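Local coordinates for protein 2-dehydropantoate 2-reductase, putative (Enterococcus faecalis, PDB 2EW2) that probably catalyses the NADPH-dependent reduction of 2-dehydropantoate (ketopantoate) to (R)-pantoate, a step in pantothenate biosynthesis, at residues Leu81-Ala93 with Leu108-Val121. Sequence-based numbering, arbitrary orientation.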
loop_
_atom_site.group_PDB
_atom_site.type_symbol
_atom_site.label_atom_id
_atom_site.label_comp_id
_atom_site.label_asym_id
_atom_site.label_seq_id
_atom_site.Cartn_x
_atom_site.Cartn_y
_atom_site.Cartn_z
ATOM N N LEU B 81 17.276 15.238 -22.873
ATOM C CA LEU B 81 17.993 14.132 -22.245
ATOM C C LEU B 81 18.302 14.359 -20.759
ATOM O O LEU B 81 18.876 13.485 -20.103
ATOM C CB LEU B 81 19.284 13.831 -23.010
ATOM C CG LEU B 81 19.020 13.109 -24.332
ATOM C CD1 LEU B 81 19.998 13.541 -25.397
ATOM C CD2 LEU B 81 19.051 11.581 -24.111
ATOM N N THR B 82 17.927 15.526 -20.235
ATOM C CA THR B 82 18.073 15.857 -18.813
ATOM C C THR B 82 17.248 14.875 -17.972
ATOM O O THR B 82 16.071 14.629 -18.284
ATOM C CB THR B 82 17.547 17.291 -18.571
ATOM O OG1 THR B 82 18.251 18.200 -19.424
ATOM C CG2 THR B 82 17.728 17.738 -17.128
ATOM N N LYS B 83 17.827 14.321 -16.907
ATOM C CA LYS B 83 17.053 13.379 -16.087
ATOM C C LYS B 83 15.796 14.028 -15.525
ATOM O O LYS B 83 15.713 15.257 -15.415
ATOM C CB LYS B 83 17.905 12.681 -15.014
ATOM C CG LYS B 83 18.646 13.559 -14.038
ATOM C CD LYS B 83 19.609 12.659 -13.215
ATOM C CE LYS B 83 20.206 13.383 -12.021
ATOM N NZ LYS B 83 19.192 13.654 -10.952
ATOM N N ALA B 84 14.814 13.195 -15.194
ATOM C CA ALA B 84 13.466 13.661 -14.874
ATOM C C ALA B 84 13.434 14.655 -13.717
ATOM O O ALA B 84 12.591 15.567 -13.684
ATOM C CB ALA B 84 12.562 12.472 -14.568
ATOM N N GLN B 85 14.349 14.456 -12.765
ATOM C CA GLN B 85 14.441 15.276 -11.556
ATOM C C GLN B 85 14.842 16.724 -11.855
ATOM O O GLN B 85 14.607 17.614 -11.043
ATOM C CB GLN B 85 15.452 14.647 -10.575
ATOM C CG GLN B 85 15.007 13.314 -9.939
ATOM C CD GLN B 85 15.198 12.066 -10.832
ATOM O OE1 GLN B 85 15.643 12.143 -11.982
ATOM N NE2 GLN B 85 14.855 10.898 -10.278
ATOM N N GLN B 86 15.462 16.954 -13.011
ATOM C CA GLN B 86 15.907 18.291 -13.400
ATOM C C GLN B 86 15.223 18.835 -14.663
ATOM O O GLN B 86 15.514 19.955 -15.098
ATOM C CB GLN B 86 17.418 18.289 -13.593
ATOM C CG GLN B 86 18.195 18.131 -12.289
ATOM C CD GLN B 86 19.431 17.275 -12.454
ATOM O OE1 GLN B 86 20.027 17.208 -13.543
ATOM N NE2 GLN B 86 19.833 16.604 -11.369
ATOM N N LEU B 87 14.326 18.042 -15.240
ATOM C CA LEU B 87 13.667 18.383 -16.491
ATOM C C LEU B 87 12.856 19.670 -16.396
ATOM O O LEU B 87 12.899 20.505 -17.298
ATOM C CB LEU B 87 12.748 17.237 -16.943
ATOM C CG LEU B 87 12.140 17.337 -18.347
ATOM C CD1 LEU B 87 13.230 17.132 -19.424
ATOM C CD2 LEU B 87 10.998 16.340 -18.484
ATOM N N ASP B 88 12.091 19.821 -15.319
ATOM C CA ASP B 88 11.242 20.986 -15.212
ATOM C C ASP B 88 12.074 22.262 -15.138
ATOM O O ASP B 88 11.803 23.211 -15.858
ATOM C CB ASP B 88 10.269 20.876 -14.037
ATOM C CG ASP B 88 9.406 22.111 -13.892
ATOM O OD1 ASP B 88 8.347 22.180 -14.537
ATOM O OD2 ASP B 88 9.796 23.021 -13.139
ATOM N N ALA B 89 13.107 22.264 -14.297
ATOM C CA ALA B 89 13.969 23.434 -14.144
ATOM C C ALA B 89 14.756 23.732 -15.420
ATOM O O ALA B 89 14.961 24.889 -15.763
ATOM C CB ALA B 89 14.915 23.245 -12.967
HETATM N N MSE B 90 15.178 22.684 -16.128
HETATM C CA MSE B 90 15.836 22.831 -17.419
HETATM C C MSE B 90 14.922 23.490 -18.463
HETATM O O MSE B 90 15.342 24.406 -19.175
HETATM C CB MSE B 90 16.330 21.468 -17.935
HETATM C CG MSE B 90 16.697 21.447 -19.417
HETATM SE SE MSE B 90 18.343 22.465 -19.824
HETATM C CE MSE B 90 19.739 21.227 -19.038
ATOM N N PHE B 91 13.674 23.045 -18.554
ATOM C CA PHE B 91 12.798 23.616 -19.569
ATOM C C PHE B 91 12.312 25.026 -19.242
ATOM O O PHE B 91 12.190 25.862 -20.135
ATOM C CB PHE B 91 11.715 22.639 -20.031
ATOM C CG PHE B 91 12.202 21.724 -21.134
ATOM C CD1 PHE B 91 13.077 20.677 -20.850
ATOM C CD2 PHE B 91 11.861 21.972 -22.464
ATOM C CE1 PHE B 91 13.573 19.854 -21.877
ATOM C CE2 PHE B 91 12.345 21.164 -23.485
ATOM C CZ PHE B 91 13.204 20.108 -23.193
ATOM N N LYS B 92 12.110 25.301 -17.956
ATOM C CA LYS B 92 11.815 26.655 -17.532
ATOM C C LYS B 92 12.943 27.600 -17.956
ATOM O O LYS B 92 12.680 28.681 -18.471
ATOM C CB LYS B 92 11.594 26.746 -16.027
ATOM C CG LYS B 92 10.961 28.089 -15.631
ATOM C CD LYS B 92 10.712 28.202 -14.156
ATOM C CE LYS B 92 10.061 29.562 -13.865
ATOM N NZ LYS B 92 10.223 29.937 -12.421
ATOM N N ALA B 93 14.190 27.182 -17.752
ATOM C CA ALA B 93 15.355 27.996 -18.104
ATOM C C ALA B 93 15.548 28.227 -19.604
ATOM O O ALA B 93 16.050 29.284 -20.013
ATOM C CB ALA B 93 16.623 27.380 -17.503
ATOM N N LEU B 108 13.930 10.660 -22.612
ATOM C CA LEU B 108 14.071 10.170 -21.240
ATOM C C LEU B 108 13.455 8.795 -21.059
ATOM O O LEU B 108 12.484 8.460 -21.713
ATOM C CB LEU B 108 13.388 11.122 -20.263
ATOM C CG LEU B 108 14.173 12.295 -19.658
ATOM C CD1 LEU B 108 14.673 13.305 -20.697
ATOM C CD2 LEU B 108 13.289 12.985 -18.619
ATOM N N ASN B 109 14.033 8.014 -20.155
ATOM C CA ASN B 109 13.366 6.822 -19.656
ATOM C C ASN B 109 12.176 7.220 -18.813
ATOM O O ASN B 109 12.177 8.268 -18.137
ATOM C CB ASN B 109 14.322 5.975 -18.816
ATOM C CG ASN B 109 15.411 5.356 -19.643
ATOM O OD1 ASN B 109 15.136 4.694 -20.641
ATOM N ND2 ASN B 109 16.660 5.564 -19.237
ATOM N N GLY B 110 11.153 6.381 -18.856
ATOM C CA GLY B 110 10.039 6.521 -17.946
ATOM C C GLY B 110 8.865 7.261 -18.530
ATOM O O GLY B 110 8.880 7.697 -19.680
ATOM N N LEU B 111 7.880 7.461 -17.675
ATOM C CA LEU B 111 6.528 7.784 -18.055
ATOM C C LEU B 111 6.139 9.224 -17.696
ATOM O O LEU B 111 6.517 9.735 -16.638
ATOM C CB LEU B 111 5.620 6.811 -17.282
ATOM C CG LEU B 111 4.133 6.771 -17.567
ATOM C CD1 LEU B 111 3.917 6.297 -19.011
ATOM C CD2 LEU B 111 3.456 5.844 -16.551
ATOM N N GLY B 112 5.379 9.871 -18.577
ATOM C CA GLY B 112 4.682 11.117 -18.227
ATOM C C GLY B 112 5.417 12.447 -18.354
ATOM O O GLY B 112 4.929 13.463 -17.891
ATOM N N HIS B 113 6.584 12.443 -18.988
ATOM C CA HIS B 113 7.397 13.661 -19.105
ATOM C C HIS B 113 6.759 14.738 -19.952
ATOM O O HIS B 113 7.029 15.931 -19.750
ATOM C CB HIS B 113 8.797 13.324 -19.616
ATOM C CG HIS B 113 9.457 12.240 -18.831
ATOM N ND1 HIS B 113 9.660 12.334 -17.473
ATOM C CD2 HIS B 113 9.955 11.039 -19.208
ATOM C CE1 HIS B 113 10.262 11.238 -17.047
ATOM N NE2 HIS B 113 10.452 10.437 -18.081
ATOM N N GLU B 114 5.893 14.325 -20.877
ATOM C CA GLU B 114 5.078 15.265 -21.657
ATOM C C GLU B 114 4.293 16.242 -20.773
ATOM O O GLU B 114 4.013 17.363 -21.186
ATOM C CB GLU B 114 4.123 14.517 -22.618
ATOM C CG GLU B 114 3.108 13.556 -21.950
ATOM C CD GLU B 114 3.680 12.175 -21.608
ATOM O OE1 GLU B 114 4.890 11.931 -21.838
ATOM O OE2 GLU B 114 2.920 11.316 -21.093
ATOM N N ASP B 115 3.953 15.829 -19.551
ATOM C CA ASP B 115 3.169 16.684 -18.666
ATOM C C ASP B 115 4.005 17.843 -18.133
ATOM O O ASP B 115 3.488 18.912 -17.886
ATOM C CB ASP B 115 2.559 15.875 -17.522
ATOM C CG ASP B 115 1.617 14.770 -18.022
ATOM O OD1 ASP B 115 1.047 14.918 -19.133
ATOM O OD2 ASP B 115 1.447 13.752 -17.314
ATOM N N VAL B 116 5.304 17.632 -17.967
ATOM C CA VAL B 116 6.199 18.735 -17.618
ATOM C C VAL B 116 6.457 19.588 -18.865
ATOM O O VAL B 116 6.364 20.821 -18.821
ATOM C CB VAL B 116 7.548 18.218 -17.032
ATOM C CG1 VAL B 116 8.628 19.284 -17.123
ATOM C CG2 VAL B 116 7.381 17.770 -15.582
ATOM N N LEU B 117 6.783 18.919 -19.973
ATOM C CA LEU B 117 7.188 19.587 -21.211
ATOM C C LEU B 117 6.093 20.512 -21.729
ATOM O O LEU B 117 6.391 21.618 -22.190
ATOM C CB LEU B 117 7.632 18.566 -22.289
ATOM C CG LEU B 117 8.892 17.742 -21.969
ATOM C CD1 LEU B 117 9.157 16.634 -22.992
ATOM C CD2 LEU B 117 10.116 18.654 -21.829
ATOM N N GLU B 118 4.837 20.085 -21.618
ATOM C CA GLU B 118 3.717 20.862 -22.163
ATOM C C GLU B 118 3.497 22.217 -21.464
ATOM O O GLU B 118 2.788 23.076 -21.979
ATOM C CB GLU B 118 2.422 20.033 -22.250
ATOM C CG GLU B 118 1.636 19.922 -20.953
ATOM C CD GLU B 118 0.420 18.994 -21.066
ATOM O OE1 GLU B 118 -0.115 18.837 -22.200
ATOM O OE2 GLU B 118 -0.001 18.420 -20.015
ATOM N N LYS B 119 4.135 22.406 -20.309
ATOM C CA LYS B 119 4.153 23.709 -19.654
ATOM C C LYS B 119 4.971 24.731 -20.440
ATOM O O LYS B 119 4.760 25.934 -20.304
ATOM C CB LYS B 119 4.732 23.579 -18.248
ATOM C CG LYS B 119 3.906 22.723 -17.302
ATOM C CD LYS B 119 4.178 23.133 -15.864
ATOM C CE LYS B 119 5.448 22.533 -15.348
ATOM N NZ LYS B 119 5.806 23.121 -14.017
ATOM N N TYR B 120 5.908 24.241 -21.256
ATOM C CA TYR B 120 6.927 25.081 -21.870
ATOM C C TYR B 120 6.899 25.041 -23.391
ATOM O O TYR B 120 7.298 25.998 -24.044
ATOM C CB TYR B 120 8.311 24.686 -21.335
ATOM C CG TYR B 120 8.360 24.716 -19.826
ATOM C CD1 TYR B 120 8.549 23.549 -19.086
ATOM C CD2 TYR B 120 8.155 25.907 -19.133
ATOM C CE1 TYR B 120 8.592 23.581 -17.689
ATOM C CE2 TYR B 120 8.161 25.944 -17.743
ATOM C CZ TYR B 120 8.389 24.779 -17.030
ATOM O OH TYR B 120 8.421 24.825 -15.650
ATOM N N VAL B 121 6.422 23.924 -23.935
ATOM C CA VAL B 121 6.360 23.679 -25.369
ATOM C C VAL B 121 4.903 23.368 -25.667
ATOM O O VAL B 121 4.257 22.665 -24.879
ATOM C CB VAL B 121 7.259 22.459 -25.776
ATOM C CG1 VAL B 121 7.222 22.212 -27.278
ATOM C CG2 VAL B 121 8.725 22.653 -25.313
#
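D88 turns its carboxylate away from its own backbone N (chi1 178°), and Y120 swings its ring beside its backbone N (chi1 -54°), which brings the two groups together. They join helix 84-94 to the loop and short helix 114-117 that follow the next parallel strand, 103-106, of the Rossmann-type domain. D88 OD1 takes two bonds. K119 NZ makes a salt bridge to D88 OD1 at 2.8 Å, on the syn side. Y120 OH donates to D88 OD1 at 2.9 Å, from the opposite face of the carboxylate. One face of the Y120 ring lies on the backbone of F91 and K92. Y120 CD1 is 3.4 Å from F91 CB.

Deeper in, L117 CD2 sits 3.5 Å above the centre of the F91 ring, a CH-pi contact. F91 also touches I78 and A80 of strand 77-80 and V104 of strand 103-106. L87 CD2 packs against both H113 CB and V116 CG1. L108 closes the other end of the contact, with CD2 against A84 and L87 and also over one face of the H113 imidazole. H113 NE2 donates to N109 O at 2.8 Å, which helps hold the ring, and H113 CE1 meets A84 CB at 3.6 Å.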